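Local atomic coordinates of lipoprotein (Mycoplasma mycoides subsp. capri, PDB entry 7ADK), a protein that probably acts as a chymotrypsin-like peptidase of the PA clan, like related mycoplasma lipoproteins thought to cleave host immunoglobulin heavy chains. Residues Lys591-Phe596 and Ser837-Asn842; Asp430-Asn435 and Glu826-Met831; Leu810-Gly815 and Asp847-Glu852; Arg285-Glu290 and Phe443-Asn448. All coordinates share one frame; numbering follows the deposited sequence.

Contact 1: Lys591-Phe596 and Ser837-Asn842; sequences KKVKFF and SALFQN
Leu-839 carries this contact by splitting its two methyls between two residues of the other segment. CD1 reaches the rim of the Phe-595 ring, 3.8 Å from its CE2 and close to the ring plane, so the phenyl is met at an edge and not covered on a face. CD2 serves the backbone instead, lying 3.6 Å from Val-593 O, with a looser apolar approach of 4.2 Å to Val-593 CG2. The Leu-839 and Phe-595 side chains run at about a right angle to each other. The CB of Leu-839 points across the contact rather than at it, and chi1 of -72° with chi2 of 178° carries the two methyls over to Val-593 and Phe-595. No hydrogen bond joins the two segments, and the join is thus carried by apolar packing.

One shell out, the turn that bears Leu-839 is held from within. Gln-841 folds back and gives its NE2 to Ala-838 O at 3.0 Å, with the acceptor lying close to its amide plane. Ser-837 N also bonds Phe-840 O at 3.1 Å, and Leu-839 N is hydrogen-bonded to Asp-430 OD1.

The Phe-595 ring also stands edge-to-face with Phe-789 and touches Ile-811. Strand 594-595 pairs in parallel with strand 769-778 of the mixed sheet, whereas strand 836-837 joins the antiparallel sheet through strand 421-433. Leu-839, which also packs on Tyr-824 of helix 824-831, therefore lies where elements of the two sheets meet.

Contact 2: Asp430-Asn435 and Glu826-Met831; sequences DYLDEN and EVMNKM
A buried helix-on-strand contact is made here by one methionine, Met-828 of helix 824-831, laid on strand 421-433 at Asp-430 and Leu-432. The backbones stay well apart, 9.5 Å between Leu-432 CA and Met-828 CA, and the gap is spanned by side chain alone. Met-828 can do this because it is extended beyond CG, with chi2 at 167° and chi3 at 176°. Its terminal CE lands on Leu-432, 3.8 Å from CD1 and 4.1 Å from CB, so the methyl lies against the root of the leucine as well as one branch. The two side chains cross obliquely.

One bond back along the methionine, SD passes 4.1 Å from Asp-430 OD2, a loose approach. The carboxylate is engaged by stronger partners: its OD2 is hydrogen-bonded to Tyr-824 OH and to Ser-837 OG. Tyr-824 comes from the same helix as Met-828, so a polar link and an apolar one both run from that helix to the strand. Asp-430 OD1 accepts the backbone N of Leu-839, and Tyr-431 N adds a weak bond to it at 2.9 Å. With both oxygens occupied, the rotation of the carboxylate is fixed beside the thioether, and the hydrogen bonds probably ease the cost of burying it.

Tyr-444 of strand 442-447, the next strand of the antiparallel sheet, touches both Met-828 and Leu-432. Strand 421-433 also pairs with strand 836-837, while Val-827 of the helix packs on strand 503-507.

Contact 3: Leu810-Gly815 and Asp847-Glu852; sequences LIYGGG and DKIPSE
Apolar contacts between Tyr-812 and the pair Ile-849 and Pro-850 make up most of this meeting of two loops. Pro-850 presents CD, the ring carbon next to its nitrogen, 4.0 Å from Tyr-812 CE1, and the two side chains cross at about a right angle. Ile-849 adds a longer approach to the phenol, with CG2 4.5 Å from Tyr-812 CD1. Both approach the ring obliquely.

The other branch of Ile-849 turns to the main chain. A chi1 of -65° sets CG1 beside the backbone N, and with the chain extended beyond it CD1 is delivered to 3.5 Å from Tyr-812 O. That oxygen is not left to a methyl alone, since Arg-825 NE donates a hydrogen bond to it. Gly-813 and Gly-814 follow, both with positive phi, and turn the chain past the isoleucine tip.

In the fold, Leu-810 to Gly-815 leads from strand 807-809, at an edge of the mixed sheet, towards helix 824-831, and Asp-847 to Glu-852 belongs to the C-terminal tail that returns to it after strand 836-837.

Aromatic partners hold the tyrosine in place. Phe-853, just beyond the tail segment, stacks on its ring, and Phe-840 meets it with the planes at about 65°. Polar links also tie the backbone down: Asp-809 OD1 receives hydrogen bonds from both Ile-811 N and Tyr-812 N.

Contact 4: Arg285-Glu290 and Phe443-Asn448; sequences RTLPNE and FYFGTN
Apolar packing dominates where Leu-287 and Pro-288 meet at the CE2 corner of the Phe-445 ring. Pro-288 brings its CG to 3.9 Å from CE2 and 4.1 Å from CD2 of Phe-445, approaching the phenyl obliquely. Leu-287 sits beside it, and its CG lies 4.3 Å from Phe-445 CE2, at the edge and near the ring plane. One corner of the ring thus serves both residues. Phe-445 rises from its strand towards the other segment, and chi1 of -67° tucks its ring beside its own backbone N.

Strand 289-293 and strand 442-447 are not direct neighbours: strand 421-433 pairs antiparallel with each and runs between them. The sheet is curled, and side chains at the two flanking strands meet across the one between them, where Met-426 touches both Phe-445 and Glu-290. Such an interior fits the first beta-barrel of chymotrypsin-like peptidases; in those enzymes a strand of this barrel leads to the helical turn that bears the catalytic histidine, and 442-447, followed by helix 449-452, probably corresponds to it.

Polar groups face each other farther along. Glu-290 OE2 stops 4.0 Å from Thr-447 OG1, too long for a hydrogen bond, and the side chains run at about a right angle. The threonine hydroxyl is instead bonded to Thr-425 O of the middle strand, while Glu-290 OE1 has a weak bond with Tyr-292 OH.

Backbone bonds shape the approach to the strand. Thr-286 centres an inverse gamma turn, closed by a weak bond from Leu-287 N to Arg-285 O, and Leu-287 O is met by Tyr-637 OH.

In the fold
Contact 1 lies about 12 Å, centre to centre, from both contact 2 and contact 3, and about 15 Å from contact 4; contacts 3 and 4, about 22 Å apart, do not touch. Contacts 2 and 4 share the antiparallel sheet, in which strand 421-433 neighbours both 289-293 and 442-447. Contact 1 links that sheet with the mixed one, and contact 3 extends the join at the latter's edge. Contact 4 closes before contacts 1 and 3 open, but contacts 1, 2 and 3 interlace along the chain, and contact 2 interlaces with contact 4 as well. The C-terminal residues thereby lace together two beta units, consistent with the two-barrel plan of the PA clan.

Contact 1: Lys591-Phe596 and Ser837-Asn842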
# COMPACT_ATOMS: atom_id res chain seq x y z
N LYS B 591 2.88 22.76 -22.96
CA LYS B 591 2.28 21.43 -23.21
C LYS B 591 0.78 21.40 -22.88
O LYS B 591 0.31 20.55 -22.14
CB LYS B 591 3.06 20.30 -22.51
CG LYS B 591 4.46 20.02 -23.05
CD LYS B 591 4.93 18.62 -22.62
CE LYS B 591 6.29 18.20 -23.16
NZ LYS B 591 6.67 16.83 -22.74
N LYS B 592 0.01 22.34 -23.44
CA LYS B 592 -1.47 22.35 -23.42
C LYS B 592 -2.04 21.21 -24.25
O LYS B 592 -1.38 20.73 -25.18
CB LYS B 592 -2.03 23.69 -23.85
CG LYS B 592 -1.70 24.80 -22.84
CD LYS B 592 -2.48 26.08 -23.15
CE LYS B 592 -2.22 27.14 -22.10
NZ LYS B 592 -0.86 27.67 -22.15
N VAL B 593 -3.26 20.76 -23.92
CA VAL B 593 -3.85 19.61 -24.63
C VAL B 593 -4.24 19.92 -26.07
O VAL B 593 -4.60 21.04 -26.42
CB VAL B 593 -5.04 18.98 -23.89
CG1 VAL B 593 -4.68 18.65 -22.45
CG2 VAL B 593 -6.31 19.82 -23.88
N LYS B 594 -4.17 18.86 -26.88
CA LYS B 594 -4.62 18.73 -28.27
C LYS B 594 -5.53 17.49 -28.35
O LYS B 594 -5.56 16.71 -27.41
CB LYS B 594 -3.39 18.59 -29.17
CG LYS B 594 -2.55 19.87 -29.30
CD LYS B 594 -1.16 19.60 -29.87
CE LYS B 594 -0.28 18.86 -28.87
NZ LYS B 594 1.09 18.62 -29.36
N PHE B 595 -6.23 17.29 -29.45
CA PHE B 595 -7.13 16.14 -29.64
C PHE B 595 -6.70 15.30 -30.83
O PHE B 595 -6.18 15.84 -31.81
CB PHE B 595 -8.58 16.61 -29.76
CG PHE B 595 -9.17 17.05 -28.44
CD1 PHE B 595 -9.81 16.11 -27.63
CD2 PHE B 595 -9.00 18.36 -27.99
CE1 PHE B 595 -10.30 16.48 -26.37
CE2 PHE B 595 -9.48 18.73 -26.73
CZ PHE B 595 -10.15 17.80 -25.92
N PHE B 596 -6.86 13.99 -30.78
CA PHE B 596 -6.36 13.10 -31.83
C PHE B 596 -7.24 13.15 -33.09
O PHE B 596 -8.34 12.61 -33.11
CB PHE B 596 -6.23 11.69 -31.26
CG PHE B 596 -5.49 10.76 -32.18
CD1 PHE B 596 -4.09 10.75 -32.20
CD2 PHE B 596 -6.20 9.88 -33.01
CE1 PHE B 596 -3.40 9.86 -33.03
CE2 PHE B 596 -5.51 8.97 -33.82
CZ PHE B 596 -4.11 8.96 -33.83
N SER B 837 -10.75 31.33 -26.24
CA SER B 837 -10.48 30.21 -25.32
C SER B 837 -9.09 29.64 -25.56
O SER B 837 -8.55 29.82 -26.65
CB SER B 837 -11.51 29.10 -25.55
OG SER B 837 -12.01 28.62 -24.34
N ALA B 838 -8.49 28.89 -24.63
CA ALA B 838 -7.18 28.28 -24.85
C ALA B 838 -7.16 27.24 -26.00
O ALA B 838 -6.18 27.18 -26.74
CB ALA B 838 -6.68 27.69 -23.54
N LEU B 839 -8.22 26.46 -26.19
CA LEU B 839 -8.42 25.60 -27.37
C LEU B 839 -8.91 26.35 -28.62
O LEU B 839 -8.72 25.87 -29.73
CB LEU B 839 -9.43 24.49 -27.05
CG LEU B 839 -8.94 23.38 -26.12
CD1 LEU B 839 -10.07 22.39 -25.88
CD2 LEU B 839 -7.78 22.60 -26.70
N PHE B 840 -9.55 27.50 -28.46
CA PHE B 840 -10.28 28.23 -29.49
C PHE B 840 -9.81 29.68 -29.56
O PHE B 840 -10.55 30.62 -29.26
CB PHE B 840 -11.80 28.06 -29.26
CG PHE B 840 -12.27 26.62 -29.34
CD1 PHE B 840 -12.45 26.00 -30.59
CD2 PHE B 840 -12.52 25.86 -28.17
CE1 PHE B 840 -12.83 24.66 -30.68
CE2 PHE B 840 -12.90 24.52 -28.27
CZ PHE B 840 -13.05 23.91 -29.51
N GLN B 841 -8.53 29.90 -29.87
CA GLN B 841 -7.88 31.21 -29.75
C GLN B 841 -8.32 32.23 -30.81
O GLN B 841 -8.15 33.43 -30.63
CB GLN B 841 -6.36 31.04 -29.76
CG GLN B 841 -5.86 30.26 -28.54
CD GLN B 841 -4.39 29.90 -28.62
OE1 GLN B 841 -3.54 30.69 -29.02
NE2 GLN B 841 -4.03 28.71 -28.24
N ASN B 842 -8.93 31.76 -31.90
CA ASN B 842 -9.65 32.56 -32.89
C ASN B 842 -11.17 32.69 -32.61
O ASN B 842 -11.88 33.32 -33.39
CB ASN B 842 -9.35 32.01 -34.29
CG ASN B 842 -7.88 32.05 -34.68
OD1 ASN B 842 -7.08 31.27 -34.20
ND2 ASN B 842 -7.49 32.94 -35.55

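Contact 2: Asp430-Asn435 and Glu826-Met831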
# COMPACT_ATOMS: atom_id res chain seq x y z
N ASP B 430 -9.28 23.24 -20.97
CA ASP B 430 -9.45 24.57 -21.54
C ASP B 430 -9.63 25.65 -20.45
O ASP B 430 -9.91 25.35 -19.29
CB ASP B 430 -10.63 24.52 -22.52
CG ASP B 430 -10.76 25.71 -23.46
OD1 ASP B 430 -9.77 26.43 -23.65
OD2 ASP B 430 -11.86 25.94 -24.01
N TYR B 431 -9.48 26.91 -20.84
CA TYR B 431 -9.89 28.07 -20.06
C TYR B 431 -10.42 29.20 -20.95
O TYR B 431 -9.91 29.45 -22.03
CB TYR B 431 -8.77 28.56 -19.14
CG TYR B 431 -7.44 28.92 -19.78
CD1 TYR B 431 -7.24 30.16 -20.40
CD2 TYR B 431 -6.37 28.02 -19.67
CE1 TYR B 431 -5.98 30.51 -20.89
CE2 TYR B 431 -5.10 28.35 -20.17
CZ TYR B 431 -4.90 29.61 -20.77
OH TYR B 431 -3.68 29.92 -21.26
N LEU B 432 -11.43 29.91 -20.46
CA LEU B 432 -11.99 31.09 -21.12
C LEU B 432 -10.95 32.21 -21.06
O LEU B 432 -10.37 32.44 -20.01
CB LEU B 432 -13.30 31.44 -20.41
CG LEU B 432 -14.05 32.66 -20.94
CD1 LEU B 432 -14.58 32.47 -22.35
CD2 LEU B 432 -15.24 32.94 -20.04
N ASP B 433 -10.68 32.89 -22.17
CA ASP B 433 -9.56 33.82 -22.28
C ASP B 433 -10.04 35.27 -22.46
O ASP B 433 -10.27 35.73 -23.58
CB ASP B 433 -8.61 33.31 -23.36
CG ASP B 433 -7.28 34.07 -23.39
OD1 ASP B 433 -7.14 35.08 -22.69
OD2 ASP B 433 -6.35 33.62 -24.09
N GLU B 434 -10.20 36.01 -21.36
CA GLU B 434 -10.64 37.42 -21.37
C GLU B 434 -9.46 38.41 -21.52
O GLU B 434 -9.62 39.49 -22.07
CB GLU B 434 -11.34 37.77 -20.05
CG GLU B 434 -12.49 36.84 -19.64
CD GLU B 434 -12.05 35.78 -18.61
OE1 GLU B 434 -10.85 35.43 -18.55
OE2 GLU B 434 -12.91 35.32 -17.83
N ASN B 435 -8.29 38.06 -21.01
CA ASN B 435 -7.18 38.96 -20.67
C ASN B 435 -5.89 38.67 -21.47
O ASN B 435 -4.80 38.62 -20.90
CB ASN B 435 -6.92 38.92 -19.15
CG ASN B 435 -8.06 39.40 -18.27
OD1 ASN B 435 -9.00 40.04 -18.69
ND2 ASN B 435 -7.98 39.10 -16.99
N GLU B 826 -19.61 24.30 -29.92
CA GLU B 826 -20.89 24.93 -30.25
C GLU B 826 -21.82 25.11 -29.04
O GLU B 826 -22.69 25.98 -29.05
CB GLU B 826 -21.53 24.21 -31.45
CG GLU B 826 -22.02 22.80 -31.18
CD GLU B 826 -22.10 21.90 -32.42
OE1 GLU B 826 -22.11 22.40 -33.57
OE2 GLU B 826 -22.16 20.67 -32.22
N VAL B 827 -21.58 24.36 -27.95
CA VAL B 827 -22.10 24.68 -26.61
C VAL B 827 -21.44 25.94 -26.06
O VAL B 827 -22.12 26.84 -25.58
CB VAL B 827 -21.89 23.48 -25.68
CG1 VAL B 827 -22.11 23.82 -24.23
CG2 VAL B 827 -22.84 22.35 -26.05
N MET B 828 -20.12 26.05 -26.15
CA MET B 828 -19.41 27.20 -25.61
C MET B 828 -19.65 28.49 -26.42
O MET B 828 -19.68 29.58 -25.86
CB MET B 828 -17.93 26.84 -25.42
CG MET B 828 -17.32 27.79 -24.40
SD MET B 828 -15.71 27.32 -23.74
CE MET B 828 -15.39 28.77 -22.71
N ASN B 829 -19.94 28.37 -27.72
CA ASN B 829 -20.30 29.46 -28.62
C ASN B 829 -21.56 30.21 -28.18
O ASN B 829 -21.59 31.43 -28.27
CB ASN B 829 -20.48 28.89 -30.03
CG ASN B 829 -20.75 29.97 -31.06
OD1 ASN B 829 -20.05 30.96 -31.15
ND2 ASN B 829 -21.76 29.83 -31.86
N LYS B 830 -22.60 29.51 -27.71
CA LYS B 830 -23.83 30.16 -27.22
C LYS B 830 -23.64 30.80 -25.84
O LYS B 830 -24.21 31.86 -25.59
CB LYS B 830 -25.03 29.20 -27.26
CG LYS B 830 -24.91 27.95 -26.39
CD LYS B 830 -26.23 27.19 -26.26
CE LYS B 830 -26.12 26.06 -25.25
NZ LYS B 830 -27.35 25.29 -25.11
N MET B 831 -22.83 30.21 -24.96
CA MET B 831 -22.56 30.75 -23.63
C MET B 831 -21.67 31.99 -23.65
O MET B 831 -21.92 32.94 -22.92
CB MET B 831 -21.94 29.66 -22.74
CG MET B 831 -22.91 28.48 -22.55
SD MET B 831 -22.37 27.22 -21.37
CE MET B 831 -22.47 28.16 -19.83

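Contact 3: Leu810-Gly815 and Asp847-Glu852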
# COMPACT_ATOMS: atom_id res chain seq x y z
N LEU B 810 -17.20 15.32 -30.91
CA LEU B 810 -17.91 15.92 -29.77
C LEU B 810 -17.11 17.00 -29.02
O LEU B 810 -17.62 17.58 -28.07
CB LEU B 810 -18.65 14.86 -28.93
CG LEU B 810 -17.93 13.59 -28.50
CD1 LEU B 810 -16.82 13.92 -27.54
CD2 LEU B 810 -18.90 12.61 -27.86
N ILE B 811 -15.94 17.38 -29.53
CA ILE B 811 -15.18 18.58 -29.12
C ILE B 811 -15.34 19.70 -30.16
O ILE B 811 -15.64 20.83 -29.79
CB ILE B 811 -13.70 18.22 -28.87
CG1 ILE B 811 -13.53 17.12 -27.80
CG2 ILE B 811 -12.85 19.44 -28.52
CD1 ILE B 811 -13.89 17.50 -26.38
N TYR B 812 -15.20 19.41 -31.46
CA TYR B 812 -15.25 20.42 -32.53
C TYR B 812 -16.58 20.51 -33.29
O TYR B 812 -16.86 21.56 -33.87
CB TYR B 812 -14.08 20.23 -33.50
CG TYR B 812 -12.72 20.57 -32.93
CD1 TYR B 812 -12.22 21.87 -33.05
CD2 TYR B 812 -11.96 19.58 -32.28
CE1 TYR B 812 -10.95 22.19 -32.53
CE2 TYR B 812 -10.69 19.89 -31.76
CZ TYR B 812 -10.18 21.20 -31.90
OH TYR B 812 -8.95 21.50 -31.44
N GLY B 813 -17.41 19.46 -33.28
CA GLY B 813 -18.65 19.39 -34.05
C GLY B 813 -18.44 19.18 -35.55
O GLY B 813 -17.33 18.93 -36.02
N GLY B 814 -19.52 19.31 -36.32
CA GLY B 814 -19.46 19.40 -37.78
C GLY B 814 -19.19 18.09 -38.52
O GLY B 814 -18.78 18.11 -39.68
N GLY B 815 -19.37 16.95 -37.85
CA GLY B 815 -19.32 15.62 -38.46
C GLY B 815 -20.64 15.22 -39.12
O GLY B 815 -21.69 15.71 -38.73
N ASP B 847 -16.42 28.83 -38.78
CA ASP B 847 -15.36 29.17 -39.72
C ASP B 847 -13.95 29.07 -39.11
O ASP B 847 -12.97 29.03 -39.86
CB ASP B 847 -15.62 30.56 -40.34
CG ASP B 847 -16.00 31.69 -39.38
OD1 ASP B 847 -16.36 32.77 -39.87
OD2 ASP B 847 -16.00 31.51 -38.15
N LYS B 848 -13.82 29.00 -37.78
CA LYS B 848 -12.54 28.93 -37.07
C LYS B 848 -12.21 27.53 -36.53
O LYS B 848 -11.31 27.39 -35.70
CB LYS B 848 -12.46 30.03 -35.99
CG LYS B 848 -12.69 31.46 -36.50
CD LYS B 848 -11.77 31.90 -37.64
CE LYS B 848 -12.12 33.32 -38.08
NZ LYS B 848 -11.30 33.80 -39.20
N ILE B 849 -12.86 26.48 -37.02
CA ILE B 849 -12.34 25.11 -36.89
C ILE B 849 -11.03 25.04 -37.70
O ILE B 849 -11.05 25.38 -38.88
CB ILE B 849 -13.36 24.05 -37.36
CG1 ILE B 849 -14.60 24.05 -36.44
CG2 ILE B 849 -12.76 22.65 -37.40
CD1 ILE B 849 -15.65 23.02 -36.81
N PRO B 850 -9.89 24.62 -37.12
CA PRO B 850 -8.66 24.43 -37.87
C PRO B 850 -8.82 23.26 -38.85
O PRO B 850 -9.43 22.25 -38.52
CB PRO B 850 -7.56 24.20 -36.84
CG PRO B 850 -8.28 23.82 -35.55
CD PRO B 850 -9.71 24.29 -35.72
N SER B 851 -8.29 23.36 -40.07
CA SER B 851 -8.64 22.44 -41.17
C SER B 851 -8.31 20.96 -40.92
O SER B 851 -8.89 20.08 -41.54
CB SER B 851 -7.99 22.93 -42.47
OG SER B 851 -6.59 22.97 -42.34
N GLU B 852 -7.45 20.66 -39.95
CA GLU B 852 -7.17 19.33 -39.40
C GLU B 852 -8.43 18.58 -38.91
O GLU B 852 -8.51 17.36 -39.06
CB GLU B 852 -6.15 19.52 -38.27
CG GLU B 852 -5.93 18.28 -37.41
CD GLU B 852 -4.77 18.42 -36.40
OE1 GLU B 852 -4.00 19.39 -36.43
OE2 GLU B 852 -4.60 17.49 -35.59

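Contact 4: Arg285-Glu290 and Phe443-Asn448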
# COMPACT_ATOMS: atom_id res chain seq x y z
N ARG B 285 -1.77 18.01 -15.52
CA ARG B 285 -2.86 18.04 -16.51
C ARG B 285 -4.06 17.21 -16.11
O ARG B 285 -5.16 17.74 -16.01
CB ARG B 285 -2.35 17.66 -17.91
CG ARG B 285 -1.14 18.46 -18.39
CD ARG B 285 -1.37 19.94 -18.63
NE ARG B 285 -0.10 20.56 -19.05
CZ ARG B 285 0.73 21.23 -18.28
NH1 ARG B 285 0.35 21.95 -17.27
NH2 ARG B 285 2.01 21.18 -18.49
N THR B 286 -3.89 15.92 -15.83
CA THR B 286 -4.96 15.07 -15.29
C THR B 286 -5.07 15.29 -13.80
O THR B 286 -5.01 14.37 -12.99
CB THR B 286 -4.82 13.59 -15.62
OG1 THR B 286 -4.53 13.52 -16.99
CG2 THR B 286 -6.15 12.87 -15.37
N LEU B 287 -5.09 16.57 -13.45
CA LEU B 287 -4.68 17.02 -12.15
C LEU B 287 -5.58 16.39 -11.09
O LEU B 287 -5.02 15.70 -10.23
CB LEU B 287 -4.42 18.56 -12.15
CG LEU B 287 -5.56 19.60 -12.22
CD1 LEU B 287 -6.10 19.97 -10.84
CD2 LEU B 287 -5.04 20.90 -12.80
N PRO B 288 -6.91 16.54 -11.12
CA PRO B 288 -7.67 16.33 -9.93
C PRO B 288 -8.32 14.96 -9.85
O PRO B 288 -9.14 14.56 -10.68
CB PRO B 288 -8.69 17.45 -9.92
CG PRO B 288 -8.86 17.88 -11.37
CD PRO B 288 -7.83 17.04 -12.12
N ASN B 289 -7.95 14.25 -8.80
CA ASN B 289 -8.82 13.29 -8.17
C ASN B 289 -9.87 14.19 -7.52
O ASN B 289 -9.52 15.06 -6.73
CB ASN B 289 -7.97 12.56 -7.13
CG ASN B 289 -8.73 11.58 -6.26
OD1 ASN B 289 -9.88 11.25 -6.49
ND2 ASN B 289 -8.09 11.07 -5.25
N GLU B 290 -11.14 14.07 -7.90
CA GLU B 290 -12.18 14.99 -7.42
C GLU B 290 -13.26 14.28 -6.63
O GLU B 290 -13.58 13.11 -6.88
CB GLU B 290 -12.74 15.85 -8.57
CG GLU B 290 -13.36 15.00 -9.69
CD GLU B 290 -14.51 15.67 -10.44
OE1 GLU B 290 -14.80 16.87 -10.20
OE2 GLU B 290 -15.16 14.98 -11.26
N PHE B 443 -12.05 27.78 -15.75
CA PHE B 443 -11.43 26.58 -16.30
C PHE B 443 -12.45 25.49 -16.60
O PHE B 443 -13.45 25.37 -15.91
CB PHE B 443 -10.37 26.04 -15.34
CG PHE B 443 -9.11 26.86 -15.27
CD1 PHE B 443 -9.06 28.02 -14.49
CD2 PHE B 443 -7.99 26.47 -16.00
CE1 PHE B 443 -7.88 28.76 -14.40
CE2 PHE B 443 -6.80 27.20 -15.91
CZ PHE B 443 -6.74 28.34 -15.10
N TYR B 444 -12.17 24.67 -17.62
CA TYR B 444 -13.01 23.59 -18.11
C TYR B 444 -12.26 22.27 -18.04
O TYR B 444 -11.09 22.17 -18.43
CB TYR B 444 -13.52 23.87 -19.52
CG TYR B 444 -14.23 25.19 -19.64
CD1 TYR B 444 -13.48 26.36 -19.78
CD2 TYR B 444 -15.62 25.26 -19.49
CE1 TYR B 444 -14.11 27.61 -19.69
CE2 TYR B 444 -16.25 26.51 -19.44
CZ TYR B 444 -15.49 27.69 -19.49
OH TYR B 444 -16.09 28.88 -19.27
N PHE B 445 -12.92 21.27 -17.47
CA PHE B 445 -12.37 19.97 -17.15
C PHE B 445 -13.14 18.85 -17.86
O PHE B 445 -14.35 18.79 -17.76
CB PHE B 445 -12.41 19.78 -15.63
CG PHE B 445 -11.49 20.70 -14.82
CD1 PHE B 445 -11.88 22.00 -14.46
CD2 PHE B 445 -10.25 20.21 -14.39
CE1 PHE B 445 -11.02 22.82 -13.71
CE2 PHE B 445 -9.39 21.02 -13.61
CZ PHE B 445 -9.78 22.32 -13.28
N GLY B 446 -12.45 17.99 -18.60
CA GLY B 446 -13.01 16.80 -19.20
C GLY B 446 -13.14 15.69 -18.18
O GLY B 446 -12.24 15.45 -17.38
N THR B 447 -14.26 15.01 -18.15
CA THR B 447 -14.57 13.91 -17.23
C THR B 447 -15.57 12.99 -17.91
O THR B 447 -15.79 13.11 -19.12
CB THR B 447 -15.05 14.48 -15.87
OG1 THR B 447 -15.10 13.44 -14.93
CG2 THR B 447 -16.41 15.16 -15.91
N ASN B 448 -16.23 12.10 -17.18
CA ASN B 448 -17.35 11.32 -17.69
C ASN B 448 -18.68 11.61 -17.00
O ASN B 448 -18.75 12.15 -15.91
CB ASN B 448 -16.98 9.85 -17.77
CG ASN B 448 -16.81 9.22 -16.44
OD1 ASN B 448 -16.13 9.72 -15.57
ND2 ASN B 448 -17.45 8.11 -16.23